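Local coordinates for uncharacterized protein (Pyrococcus furiosus, PDB 4XLZ) that probably removes an acetyl group from N,N'-diacetylchitobiose, as a metal-binding deacetylase of carbohydrate esterase family 14, at residues 37-42 / 149-154; 112-117 / 155-160; 65-70 / 105-110. One frame throughout, in Å; residues are numbered along the deposited sequence.

All three contacts belong to the GlcNAc-PI de-N-acetylase family region. Interactions 1 and 3 are buried and interaction 2 is partly buried; all three have neighbours in other subunits. Interactions 1 and 2 both use helix 149-164, the first at its N-terminal turns and the second further along. Hydrogen bonds from T112 N to D150 OD1 and from R153 NH1 to L114 O join them. Interactions 1 and 3 reach neighbouring strands of the parallel sheet, and P39 O accepts a hydrogen bond from T68 OG1. The chemistry changes with place: metal ligation and a histidine-carboxylate bond in 37-42/149-154, a tyrosine-glutamate bond with leucine packing in 112-117/155-160, and backbone pairing with bridging waters in 65-70/105-110.

Interaction 1 of 3, residues 37-42 / 149-154; sequences IEPHPD and PDHRRT. With CD (cadmium ion), chain G.
H40 and H151 meet at a cadmium ion. H40 binds it through ND1 and H151 through NE2, each at 2.3 Å. H40 ND1 and H151 NE2 are only 3.4 Å apart, as fits two ligands of one metal. The rings meet rim to rim, with planes at 38°. D43 and water 1 are also bound to the ion.

H40 has CG anti to the carbonyl carbon, beside the backbone N (chi1 -56°), and the two nitrogens of its ring serve the metal and D150. H40 NE2 donates to D150 OD1 at 2.9 Å, and the acceptor uses its anti lone pair. The oxygen lies 20° out of the ring plane. D150 OD1 also accepts from T112 N, so two donors grip this second-shell group.

The site lies where strand 33-38 ends, and the loop after it faces the first turn of helix 149-164. The position is consistent with an active site, as in other parallel alpha/beta folds.

The remaining contacts are van der Waals packing. P39 CG sits over one face of the H151 ring, 3.7 Å from its centroid, in a CH-pi contact. P39 CG also touches T154 OG1 at 3.5 Å. That hydroxyl donates to D150 O within the helix. I37 CG2 meets T154 CG2 at 3.7 Å.

Interaction 2 of 3, residues 112-117 / 155-160; sequences TELPYS and GFLAIE
Y116 reaches from the loop after strand 103-109 to E160 on helix 149-164. The contact joins the loop between a strand and helix 118-131 of the alpha/beta fold to the flank of a later helix. Y116 has CG anti to the backbone N (chi1 179°); from there the ring passes L157 obliquely and its hydroxyl reaches E160. Y116 CD2 lies 3.6 Å from L157 CD2. Y116 CE2 touches F156 CB at 3.8 Å; the F156 ring instead meets W142 edge-to-face.

L157 has CG anti to its carbonyl carbon, beside the backbone N, which sets L157 CG 3.7 Å from Y116 CD2. Its two methyls divide the work. L157 CD2 packs on the Y116 ring, while L157 CD1 meets P115 O at 3.5 Å. P115 O has no hydrogen-bond partner in the model.

The E160 chain is extended beyond CG. Its carboxylate plane stands 70° from the Y116 ring. R121 forms a salt bridge with E160 OE1, and R152 of a neighbouring subunit forms one with E160 OE2; an arginine at each oxygen would probably favour the ionised form. Y116 OH donates to E160 OE2 at 2.5 Å, meeting that oxygen on its syn side and 29° out of the carboxylate plane.

Interaction 3 of 3, residues 65-70 / 105-110; sequences ICMTDG and YWLNYR
C66, bridged to W106, bonds to Y105 and L107 through its backbone. C66 N donates to Y105 O at 2.8 Å, and L107 N donates to C66 O at 2.9 Å. Both bonds are nearly straight. Strands 61-68 and 103-109 run parallel, 5° apart, in a beta-alpha-beta unit completed by helix 81-99. Strand 103-109 is outermost in the sheet of this chain. W106 O is bonded by N172 of a neighbouring subunit.

A beta bulge shifts the register by one residue between C66 and T68. At the bulge, Y109 N donates to M67 O at 3.3 Å, with a bent angle of 136°. D69 N makes a weak bond to Y109 O. Water 2 fills in here: it accepts from N108 N, donates to C66 O and gives a weak bond to T68 O.

I65 CG2 rests on L107 CG at 3.9 Å, and the CE of selenomethionine M67 lies beside L107 CD1. C66 CB touches W106 CE3 at 3.7 Å. Y105 OH bonds to E131, and Y109 OH to D123.

D69 has CG between the backbone N and the carbonyl carbon (chi1 52°), 3.8 Å from R110 CA. D69 OD1 accepts from D111 N and Y71 N. Water 3 donates to D69 OD2 at 2.5 Å and accepts from R110 NE. R110 NH1 goes to N108 O of a neighbouring subunit. An alanine at D69 would probably leave D111 N and Y71 N without that acceptor and water 3 held less firmly beside R110. Where regular pairing stops, water 2, water 3 and the D69 carboxylate take over, so the shape of these strand ends probably depends on them.

Interaction 1 of 3, residues 37-42 / 149-154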
loop_
_atom_site.group_PDB
_atom_site.type_symbol
_atom_site.label_atom_id
_atom_site.label_comp_id
_atom_site.label_asym_id
_atom_site.label_seq_id
_atom_site.Cartn_x
_atom_site.Cartn_y
_atom_site.Cartn_z
ATOM N N ILE A 37 6.513 5.948 -25.121
ATOM C CA ILE A 37 6.683 5.628 -23.693
ATOM C C ILE A 37 7.477 4.337 -23.558
ATOM O O ILE A 37 7.101 3.261 -24.182
ATOM C CB ILE A 37 5.287 5.420 -23.096
ATOM C CG1 ILE A 37 4.541 6.807 -23.259
ATOM C CG2 ILE A 37 5.489 5.195 -21.553
ATOM C CD1 ILE A 37 3.104 6.762 -22.563
ATOM N N GLU A 38 8.554 4.382 -22.833
ATOM C CA GLU A 38 9.465 3.217 -22.625
ATOM C C GLU A 38 9.568 2.917 -21.173
ATOM O O GLU A 38 9.758 3.788 -20.333
ATOM C CB GLU A 38 10.900 3.404 -23.209
ATOM C CG GLU A 38 11.527 4.767 -22.762
ATOM C CD GLU A 38 12.915 4.989 -23.376
ATOM O OE1 GLU A 38 13.343 4.167 -24.185
ATOM O OE2 GLU A 38 13.651 5.932 -22.915
ATOM N N PRO A 39 9.615 1.646 -20.848
ATOM C CA PRO A 39 9.807 1.269 -19.420
ATOM C C PRO A 39 11.174 1.606 -18.881
ATOM O O PRO A 39 11.291 2.121 -17.752
ATOM C CB PRO A 39 9.583 -0.298 -19.423
ATOM C CG PRO A 39 8.665 -0.575 -20.598
ATOM C CD PRO A 39 9.092 0.535 -21.717
ATOM N N HIS A 40 12.236 1.336 -19.743
ATOM C CA HIS A 40 13.628 1.586 -19.338
ATOM C C HIS A 40 14.309 2.335 -20.491
ATOM O O HIS A 40 13.811 2.333 -21.600
ATOM C CB HIS A 40 14.350 0.187 -19.221
ATOM C CG HIS A 40 13.639 -0.713 -18.276
ATOM N ND1 HIS A 40 13.097 -1.915 -18.739
ATOM C CD2 HIS A 40 13.479 -0.664 -16.930
ATOM C CE1 HIS A 40 12.574 -2.545 -17.679
ATOM N NE2 HIS A 40 12.792 -1.814 -16.574
ATOM N N PRO A 41 15.450 2.978 -20.128
ATOM C CA PRO A 41 16.240 3.640 -21.204
ATOM C C PRO A 41 16.733 2.460 -22.191
ATOM O O PRO A 41 17.254 1.436 -21.767
ATOM C CB PRO A 41 17.491 4.144 -20.438
ATOM C CG PRO A 41 16.997 4.310 -18.999
ATOM C CD PRO A 41 16.102 3.066 -18.826
ATOM N N ASP A 42 16.355 2.661 -23.398
ATOM C CA ASP A 42 16.651 1.809 -24.556
ATOM C C ASP A 42 15.479 1.098 -25.118
ATOM O O ASP A 42 15.528 0.642 -26.236
ATOM C CB ASP A 42 17.844 0.854 -24.426
ATOM C CG ASP A 42 17.586 -0.423 -23.568
ATOM O OD1 ASP A 42 16.417 -0.851 -23.399
ATOM O OD2 ASP A 42 18.590 -1.080 -23.090
ATOM N N PRO A 149 7.679 -6.881 -14.706
ATOM C CA PRO A 149 6.456 -6.092 -14.242
ATOM C C PRO A 149 6.577 -4.638 -14.744
ATOM O O PRO A 149 5.563 -4.004 -15.033
ATOM C CB PRO A 149 6.560 -6.121 -12.712
ATOM C CG PRO A 149 8.013 -6.453 -12.386
ATOM C CD PRO A 149 8.443 -7.429 -13.554
ATOM N N ASP A 150 7.828 -4.085 -14.924
ATOM C CA ASP A 150 7.875 -2.696 -15.405
ATOM C C ASP A 150 7.300 -2.646 -16.823
ATOM O O ASP A 150 6.778 -1.616 -17.251
ATOM C CB ASP A 150 9.348 -2.174 -15.503
ATOM C CG ASP A 150 10.033 -1.991 -14.171
ATOM O OD1 ASP A 150 11.281 -1.836 -14.137
ATOM O OD2 ASP A 150 9.395 -1.990 -13.057
ATOM N N HIS A 151 7.534 -3.679 -17.661
ATOM C CA HIS A 151 6.976 -3.618 -19.015
ATOM C C HIS A 151 5.447 -3.759 -19.012
ATOM O O HIS A 151 4.779 -2.977 -19.699
ATOM C CB HIS A 151 7.615 -4.797 -19.824
ATOM C CG HIS A 151 8.951 -4.401 -20.397
ATOM N ND1 HIS A 151 9.205 -4.537 -21.741
ATOM C CD2 HIS A 151 9.999 -3.759 -19.816
ATOM C CE1 HIS A 151 10.458 -4.033 -21.965
ATOM N NE2 HIS A 151 10.975 -3.638 -20.812
ATOM N N ARG A 152 4.907 -4.743 -18.253
ATOM C CA ARG A 152 3.449 -4.919 -18.260
ATOM C C ARG A 152 2.783 -3.614 -17.686
ATOM O O ARG A 152 1.823 -3.122 -18.293
ATOM C CB ARG A 152 3.078 -6.060 -17.317
ATOM C CG ARG A 152 3.577 -7.431 -17.816
ATOM C CD ARG A 152 3.013 -8.537 -16.911
ATOM N NE ARG A 152 3.506 -8.485 -15.532
ATOM C CZ ARG A 152 4.330 -9.302 -14.958
ATOM N NH1 ARG A 152 4.968 -10.270 -15.676
ATOM N NH2 ARG A 152 4.637 -9.155 -13.688
ATOM N N ARG A 153 3.359 -3.123 -16.612
ATOM C CA ARG A 153 2.750 -1.917 -16.014
ATOM C C ARG A 153 2.845 -0.690 -16.943
ATOM O O ARG A 153 1.867 0.103 -16.999
ATOM C CB ARG A 153 3.358 -1.622 -14.668
ATOM C CG ARG A 153 2.978 -2.736 -13.621
ATOM C CD ARG A 153 3.755 -2.594 -12.342
ATOM N NE ARG A 153 3.228 -3.589 -11.424
ATOM C CZ ARG A 153 3.354 -3.475 -10.129
ATOM N NH1 ARG A 153 4.118 -2.496 -9.523
ATOM N NH2 ARG A 153 2.677 -4.418 -9.341
ATOM N N THR A 154 3.991 -0.527 -17.667
ATOM C CA THR A 154 4.013 0.600 -18.565
ATOM C C THR A 154 2.918 0.530 -19.578
ATOM O O THR A 154 2.278 1.569 -19.938
ATOM C CB THR A 154 5.427 0.611 -19.236
ATOM O OG1 THR A 154 6.421 0.861 -18.258
ATOM C CG2 THR A 154 5.486 1.772 -20.278
HETATM CD CD CD G . 13.087 -2.754 -20.904
HETATM O O HOH W 1 14.171 -4.846 -19.843
#

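Interaction 2 of 3, residues 112-117 / 155-160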
loop_
_atom_site.group_PDB
_atom_site.type_symbol
_atom_site.label_atom_id
_atom_site.label_comp_id
_atom_site.label_asym_id
_atom_site.label_seq_id
_atom_site.Cartn_x
_atom_site.Cartn_y
_atom_site.Cartn_z
ATOM N N THR A 112 12.601 -1.875 -11.733
ATOM C CA THR A 112 12.053 -3.091 -11.040
ATOM C C THR A 112 11.026 -2.661 -9.979
ATOM O O THR A 112 10.457 -3.548 -9.317
ATOM C CB THR A 112 13.037 -4.087 -10.395
ATOM O OG1 THR A 112 13.730 -3.574 -9.260
ATOM C CG2 THR A 112 14.076 -4.571 -11.531
ATOM N N GLU A 113 10.797 -1.344 -9.847
ATOM C CA GLU A 113 9.943 -0.802 -8.754
ATOM C C GLU A 113 8.974 0.149 -9.403
ATOM O O GLU A 113 8.377 0.997 -8.615
ATOM C CB GLU A 113 10.788 -0.107 -7.670
ATOM C CG GLU A 113 11.903 -1.110 -7.154
ATOM C CD GLU A 113 12.678 -0.624 -5.973
ATOM O OE1 GLU A 113 13.523 -1.395 -5.491
ATOM O OE2 GLU A 113 12.534 0.626 -5.561
ATOM N N LEU A 114 8.599 0.077 -10.652
ATOM C CA LEU A 114 7.560 0.962 -11.192
ATOM C C LEU A 114 6.216 0.668 -10.520
ATOM O O LEU A 114 5.771 -0.473 -10.707
ATOM C CB LEU A 114 7.487 0.740 -12.724
ATOM C CG LEU A 114 6.406 1.636 -13.384
ATOM C CD1 LEU A 114 6.738 3.205 -13.234
ATOM C CD2 LEU A 114 6.307 1.299 -14.894
ATOM N N PRO A 115 5.573 1.592 -9.852
ATOM C CA PRO A 115 4.249 1.229 -9.308
ATOM C C PRO A 115 3.214 1.059 -10.335
ATOM O O PRO A 115 3.288 1.635 -11.445
ATOM C CB PRO A 115 3.902 2.451 -8.406
ATOM C CG PRO A 115 5.253 3.192 -8.191
ATOM C CD PRO A 115 6.043 2.945 -9.469
ATOM N N TYR A 116 2.140 0.342 -9.924
ATOM C CA TYR A 116 0.940 0.328 -10.773
ATOM C C TYR A 116 -0.137 1.087 -9.953
ATOM O O TYR A 116 -0.779 0.498 -9.044
ATOM C CB TYR A 116 0.486 -1.127 -11.092
ATOM C CG TYR A 116 -0.733 -1.132 -11.931
ATOM C CD1 TYR A 116 -1.983 -1.508 -11.364
ATOM C CD2 TYR A 116 -0.705 -0.695 -13.261
ATOM C CE1 TYR A 116 -3.151 -1.558 -12.167
ATOM C CE2 TYR A 116 -1.847 -0.672 -14.055
ATOM C CZ TYR A 116 -3.096 -1.073 -13.481
ATOM O OH TYR A 116 -4.263 -1.075 -14.207
ATOM N N SER A 117 -0.250 2.378 -10.211
ATOM C CA SER A 117 -1.066 3.183 -9.271
ATOM C C SER A 117 -1.557 4.416 -10.024
ATOM O O SER A 117 -1.066 4.884 -11.054
ATOM C CB SER A 117 -0.164 3.643 -8.107
ATOM O OG SER A 117 0.844 4.562 -8.580
ATOM N N GLY A 155 2.695 -0.687 -20.174
ATOM C CA GLY A 155 1.655 -0.801 -21.190
ATOM C C GLY A 155 0.242 -0.438 -20.664
ATOM O O GLY A 155 -0.459 0.325 -21.296
ATOM N N PHE A 156 -0.069 -1.067 -19.535
ATOM C CA PHE A 156 -1.437 -0.801 -19.013
ATOM C C PHE A 156 -1.573 0.631 -18.588
ATOM O O PHE A 156 -2.594 1.241 -18.890
ATOM C CB PHE A 156 -1.656 -1.718 -17.754
ATOM C CG PHE A 156 -1.928 -3.188 -18.075
ATOM C CD1 PHE A 156 -2.956 -3.519 -18.964
ATOM C CD2 PHE A 156 -1.073 -4.139 -17.486
ATOM C CE1 PHE A 156 -3.200 -4.918 -19.219
ATOM C CE2 PHE A 156 -1.307 -5.542 -17.779
ATOM C CZ PHE A 156 -2.374 -5.891 -18.655
ATOM N N LEU A 157 -0.586 1.161 -17.879
ATOM C CA LEU A 157 -0.700 2.585 -17.423
ATOM C C LEU A 157 -0.766 3.541 -18.615
ATOM O O LEU A 157 -1.466 4.565 -18.543
ATOM C CB LEU A 157 0.450 2.948 -16.552
ATOM C CG LEU A 157 0.520 2.198 -15.172
ATOM C CD1 LEU A 157 1.964 2.413 -14.548
ATOM C CD2 LEU A 157 -0.555 2.790 -14.200
ATOM N N ALA A 158 -0.061 3.225 -19.712
ATOM C CA ALA A 158 -0.137 4.146 -20.859
ATOM C C ALA A 158 -1.493 4.161 -21.502
ATOM O O ALA A 158 -2.070 5.225 -21.740
ATOM C CB ALA A 158 0.913 3.647 -21.929
ATOM N N ILE A 159 -2.128 2.965 -21.652
ATOM C CA ILE A 159 -3.443 2.858 -22.278
ATOM C C ILE A 159 -4.431 3.613 -21.375
ATOM O O ILE A 159 -5.260 4.389 -21.830
ATOM C CB ILE A 159 -3.850 1.393 -22.427
ATOM C CG1 ILE A 159 -2.919 0.786 -23.474
ATOM C CG2 ILE A 159 -5.326 1.300 -22.904
ATOM C CD1 ILE A 159 -3.015 -0.793 -23.489
ATOM N N GLU A 160 -4.381 3.305 -20.071
ATOM C CA GLU A 160 -5.316 3.944 -19.085
ATOM C C GLU A 160 -5.147 5.419 -19.123
ATOM O O GLU A 160 -6.164 6.198 -19.055
ATOM C CB GLU A 160 -4.997 3.398 -17.708
ATOM C CG GLU A 160 -5.353 1.916 -17.646
ATOM C CD GLU A 160 -4.551 1.171 -16.506
ATOM O OE1 GLU A 160 -3.889 1.800 -15.671
ATOM O OE2 GLU A 160 -4.567 -0.096 -16.541
#

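Interaction 3 of 3, residues 65-70 / 105-110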
loop_
_atom_site.group_PDB
_atom_site.type_symbol
_atom_site.label_atom_id
_atom_site.label_comp_id
_atom_site.label_asym_id
_atom_site.label_seq_id
_atom_site.Cartn_x
_atom_site.Cartn_y
_atom_site.Cartn_z
ATOM N N ILE A 65 8.756 9.434 -23.048
ATOM C CA ILE A 65 8.611 9.371 -21.572
ATOM C C ILE A 65 9.297 8.075 -21.127
ATOM O O ILE A 65 8.912 7.024 -21.697
ATOM C CB ILE A 65 7.158 9.320 -21.125
ATOM C CG1 ILE A 65 6.456 10.625 -21.528
ATOM C CG2 ILE A 65 7.125 9.215 -19.576
ATOM C CD1 ILE A 65 4.877 10.583 -21.303
ATOM N N CYS A 66 10.269 8.180 -20.265
ATOM C CA CYS A 66 10.953 6.976 -19.747
ATOM C C CYS A 66 10.450 6.793 -18.338
ATOM O O CYS A 66 10.626 7.613 -17.457
ATOM C CB CYS A 66 12.485 7.187 -19.841
ATOM S SG CYS A 66 13.322 5.599 -19.513
HETATM N N MSE A 67 9.880 5.601 -18.099
HETATM C CA MSE A 67 9.179 5.412 -16.776
HETATM C C MSE A 67 10.124 5.194 -15.634
HETATM O O MSE A 67 9.901 5.635 -14.525
HETATM C CB MSE A 67 8.350 4.098 -16.832
HETATM C CG MSE A 67 7.344 4.006 -18.010
HETATM SE SE MSE A 67 6.024 5.478 -17.971
HETATM C CE MSE A 67 5.096 4.994 -16.400
ATOM N N THR A 68 11.296 4.553 -15.876
ATOM C CA THR A 68 12.231 4.200 -14.842
ATOM C C THR A 68 13.674 4.638 -15.163
ATOM O O THR A 68 13.957 5.160 -16.272
ATOM C CB THR A 68 12.272 2.695 -14.472
ATOM O OG1 THR A 68 12.996 1.993 -15.525
ATOM C CG2 THR A 68 10.895 2.070 -14.323
ATOM N N ASP A 69 14.538 4.489 -14.204
ATOM C CA ASP A 69 15.907 5.049 -14.327
ATOM C C ASP A 69 16.908 3.969 -14.765
ATOM O O ASP A 69 18.067 4.306 -14.984
ATOM C CB ASP A 69 16.327 5.587 -12.966
ATOM C CG ASP A 69 16.180 4.591 -11.787
ATOM O OD1 ASP A 69 16.033 3.355 -12.089
ATOM O OD2 ASP A 69 16.159 5.097 -10.620
ATOM N N GLY A 70 16.464 2.758 -14.981
ATOM C CA GLY A 70 17.470 1.734 -15.404
ATOM C C GLY A 70 18.480 1.336 -14.325
ATOM O O GLY A 70 19.541 0.648 -14.614
ATOM N N TYR A 105 11.143 13.038 -21.170
ATOM C CA TYR A 105 10.722 13.200 -19.757
ATOM C C TYR A 105 11.117 11.967 -18.951
ATOM O O TYR A 105 10.777 10.845 -19.425
ATOM C CB TYR A 105 9.198 13.295 -19.663
ATOM C CG TYR A 105 8.618 14.560 -20.232
ATOM C CD1 TYR A 105 8.316 14.704 -21.619
ATOM C CD2 TYR A 105 8.271 15.604 -19.362
ATOM C CE1 TYR A 105 7.722 15.901 -22.078
ATOM C CE2 TYR A 105 7.707 16.776 -19.839
ATOM C CZ TYR A 105 7.423 16.892 -21.155
ATOM O OH TYR A 105 6.798 18.071 -21.630
ATOM N N TRP A 106 11.780 12.146 -17.885
ATOM C CA TRP A 106 12.264 11.045 -17.034
ATOM C C TRP A 106 11.396 10.982 -15.817
ATOM O O TRP A 106 11.399 11.906 -14.966
ATOM C CB TRP A 106 13.705 11.305 -16.552
ATOM C CG TRP A 106 14.709 11.402 -17.717
ATOM C CD1 TRP A 106 15.145 12.567 -18.314
ATOM C CD2 TRP A 106 15.329 10.329 -18.357
ATOM N NE1 TRP A 106 16.161 12.201 -19.286
ATOM C CE2 TRP A 106 16.203 10.846 -19.315
ATOM C CE3 TRP A 106 15.245 8.952 -18.169
ATOM C CZ2 TRP A 106 17.044 10.009 -20.104
ATOM C CZ3 TRP A 106 16.066 8.061 -18.942
ATOM C CH2 TRP A 106 16.941 8.653 -19.894
ATOM N N LEU A 107 10.581 9.959 -15.672
ATOM C CA LEU A 107 9.733 9.904 -14.421
ATOM C C LEU A 107 10.517 9.485 -13.252
ATOM O O LEU A 107 10.087 9.731 -12.094
ATOM C CB LEU A 107 8.584 8.875 -14.613
ATOM C CG LEU A 107 7.625 9.207 -15.742
ATOM C CD1 LEU A 107 6.357 8.334 -15.528
ATOM C CD2 LEU A 107 7.146 10.690 -15.839
ATOM N N ASN A 108 11.684 8.781 -13.436
ATOM C CA ASN A 108 12.618 8.417 -12.390
ATOM C C ASN A 108 12.111 7.426 -11.317
ATOM O O ASN A 108 12.732 7.307 -10.321
ATOM C CB ASN A 108 13.198 9.690 -11.636
ATOM C CG ASN A 108 14.137 10.566 -12.571
ATOM O OD1 ASN A 108 13.918 11.770 -12.697
ATOM N ND2 ASN A 108 15.014 9.999 -13.062
ATOM N N TYR A 109 11.088 6.697 -11.683
ATOM C CA TYR A 109 10.785 5.551 -10.757
ATOM C C TYR A 109 11.958 4.533 -10.831
ATOM O O TYR A 109 12.612 4.418 -11.902
ATOM C CB TYR A 109 9.414 4.857 -11.145
ATOM C CG TYR A 109 8.270 5.840 -10.858
ATOM C CD1 TYR A 109 7.834 5.962 -9.549
ATOM C CD2 TYR A 109 7.674 6.517 -11.883
ATOM C CE1 TYR A 109 6.829 6.879 -9.212
ATOM C CE2 TYR A 109 6.576 7.428 -11.586
ATOM C CZ TYR A 109 6.262 7.596 -10.258
ATOM O OH TYR A 109 5.286 8.562 -10.006
ATOM N N ARG A 110 12.250 3.887 -9.731
ATOM C CA ARG A 110 13.402 2.991 -9.782
ATOM C C ARG A 110 13.027 1.734 -10.594
ATOM O O ARG A 110 11.983 1.117 -10.471
ATOM C CB ARG A 110 13.838 2.561 -8.386
ATOM C CG ARG A 110 15.159 1.708 -8.490
ATOM C CD ARG A 110 15.740 1.463 -7.040
ATOM N NE ARG A 110 16.247 2.794 -6.504
ATOM C CZ ARG A 110 16.684 2.940 -5.253
ATOM N NH1 ARG A 110 16.656 1.906 -4.405
ATOM N NH2 ARG A 110 17.115 4.122 -4.829
HETATM O O HOH W 2 13.087 7.838 -15.745
HETATM O O HOH W 3 16.814 4.999 -8.170
#